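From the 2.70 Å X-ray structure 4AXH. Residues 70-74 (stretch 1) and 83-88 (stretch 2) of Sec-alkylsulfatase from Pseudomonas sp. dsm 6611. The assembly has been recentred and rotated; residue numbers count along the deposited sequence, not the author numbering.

Stretch 1 (70-74) PFSGQ
Stretch 2 83-88: VWDMGA

Short antiparallel contacts often rest on one well-aimed backbone hydrogen bond, with side chains closing the seam at its two ends, and this pairing in a Sec-alkylsulfatase is a compact example. The segments bury 292 Å² between them, and Phe71, Gln74 and Met86 contribute most. From CA 71 to 74 and from CA 84 to 87, the two segments run 111° apart, and they share a single bridge: Gln74 and Asp85 form an antiparallel, non-hydrogen-bonded pair, with CA atoms 4.5 Å apart, while the CA atoms of Ser72 and Met86 lie 5.1 Å apart.

The central bond runs from Met86 N to Gly73 O, 3.2 Å and almost linear at 177°. Gly73, at phi/psi -95/-156, carries the chain from Ser72 (-139/1) into the extended Gln74 (-113/156), which faces Trp84 (-144/125) and Asp85 (-131/112). Beside it, Gln74 CA approaches Trp84 O at 3.2 Å in a CA-H...O contact, as befits a non-hydrogen-bonded pair. Proximity alone is not bonding: Ser72 O lies 3.1 Å from Gly87 N, but the angle is poor.

Gln74 and Asp85 direct their side chains to the same face of the sheet. Gln74 is m, t with chi3 -51°, Asp85 t with chi2 -7°; Gln74 CG packs 3.4 Å from Asp85 OD1, and Gln74 NE2 gives Asp85 OD2 a weak hydrogen bond of 3.5 Å. Asp85 OD1 also accepts a weak bond from Gly87 N (-60/-21) at 3.3 Å, with an angle of 124°, where a 3-10 segment begins.

At the other end, Phe71 (-137/126; t, chi2 85°) has its CA-to-CB bond sideways, but the end of the side chain comes nearer, through CE2. Phe71 CE2 reaches Met86 CG at 3.7 Å, near the phenyl plane, and Trp84 CD1 at 3.8 Å, at the indole edge. Trp84 is t with chi2 -107°. Met86 (-91/-27), m at all three chi angles, starts toward Phe71's segment, then its end leads away.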

# COMPACT_ATOMS: atom_id res chain seq x y z
N PRO A 70 -4.34 35.97 23.19
CA PRO A 70 -5.16 34.76 23.05
C PRO A 70 -6.24 34.90 21.98
O PRO A 70 -6.53 35.99 21.49
CB PRO A 70 -5.79 34.57 24.44
CG PRO A 70 -5.32 35.71 25.28
CD PRO A 70 -4.72 36.73 24.40
N PHE A 71 -6.84 33.78 21.60
CA PHE A 71 -7.93 33.73 20.65
C PHE A 71 -8.93 32.76 21.21
O PHE A 71 -8.56 31.62 21.50
CB PHE A 71 -7.47 33.28 19.25
CG PHE A 71 -8.63 33.10 18.28
CD1 PHE A 71 -9.14 34.18 17.57
CD2 PHE A 71 -9.24 31.86 18.14
CE1 PHE A 71 -10.23 34.02 16.71
CE2 PHE A 71 -10.36 31.72 17.31
CZ PHE A 71 -10.84 32.79 16.59
N SER A 72 -10.18 33.20 21.36
CA SER A 72 -11.26 32.35 21.92
C SER A 72 -12.60 32.52 21.18
O SER A 72 -13.59 31.86 21.54
CB SER A 72 -11.41 32.58 23.44
OG SER A 72 -10.87 33.81 23.91
N GLY A 73 -12.60 33.36 20.15
CA GLY A 73 -13.78 33.71 19.39
C GLY A 73 -14.05 32.92 18.12
O GLY A 73 -13.61 31.77 17.97
N GLN A 74 -14.80 33.55 17.21
CA GLN A 74 -15.20 32.97 15.95
C GLN A 74 -14.55 33.70 14.77
O GLN A 74 -14.22 34.89 14.85
CB GLN A 74 -16.73 33.08 15.76
CG GLN A 74 -17.60 32.43 16.81
CD GLN A 74 -19.05 32.81 16.60
OE1 GLN A 74 -19.42 33.99 16.48
NE2 GLN A 74 -19.92 31.81 16.57
N VAL A 83 -16.86 29.73 10.41
CA VAL A 83 -15.79 28.96 9.77
C VAL A 83 -14.99 28.21 10.84
O VAL A 83 -14.64 27.04 10.65
CB VAL A 83 -14.88 29.88 8.90
CG1 VAL A 83 -13.58 29.20 8.47
CG2 VAL A 83 -15.62 30.36 7.67
N TRP A 84 -14.66 28.93 11.95
CA TRP A 84 -13.85 28.45 13.05
C TRP A 84 -14.39 29.02 14.35
O TRP A 84 -14.49 30.25 14.47
CB TRP A 84 -12.40 28.92 12.86
CG TRP A 84 -11.41 28.24 13.77
CD1 TRP A 84 -10.78 28.78 14.86
CD2 TRP A 84 -10.95 26.88 13.67
NE1 TRP A 84 -9.94 27.84 15.43
CE2 TRP A 84 -10.03 26.67 14.72
CE3 TRP A 84 -11.23 25.82 12.79
CZ2 TRP A 84 -9.34 25.47 14.88
CZ3 TRP A 84 -10.57 24.62 12.97
CH2 TRP A 84 -9.63 24.45 13.99
N ASP A 85 -14.71 28.15 15.31
CA ASP A 85 -15.25 28.52 16.61
C ASP A 85 -14.48 27.82 17.73
O ASP A 85 -14.52 26.60 17.85
CB ASP A 85 -16.76 28.17 16.68
CG ASP A 85 -17.58 28.90 17.74
OD1 ASP A 85 -16.96 29.63 18.58
OD2 ASP A 85 -18.83 28.74 17.74
N MET A 86 -13.75 28.61 18.52
CA MET A 86 -12.97 28.13 19.66
C MET A 86 -13.81 28.17 20.95
O MET A 86 -13.58 27.36 21.85
CB MET A 86 -11.68 28.95 19.84
CG MET A 86 -10.53 28.42 19.03
SD MET A 86 -9.93 26.78 19.56
CE MET A 86 -9.40 27.19 21.19
N GLY A 87 -14.80 29.06 21.00
CA GLY A 87 -15.74 29.22 22.10
C GLY A 87 -16.57 27.98 22.38
O GLY A 87 -17.09 27.83 23.49
N ALA A 88 -16.69 27.06 21.39
CA ALA A 88 -17.44 25.82 21.55
C ALA A 88 -16.72 24.81 22.49
O ALA A 88 -17.38 23.93 23.06
CB ALA A 88 -17.69 25.20 20.20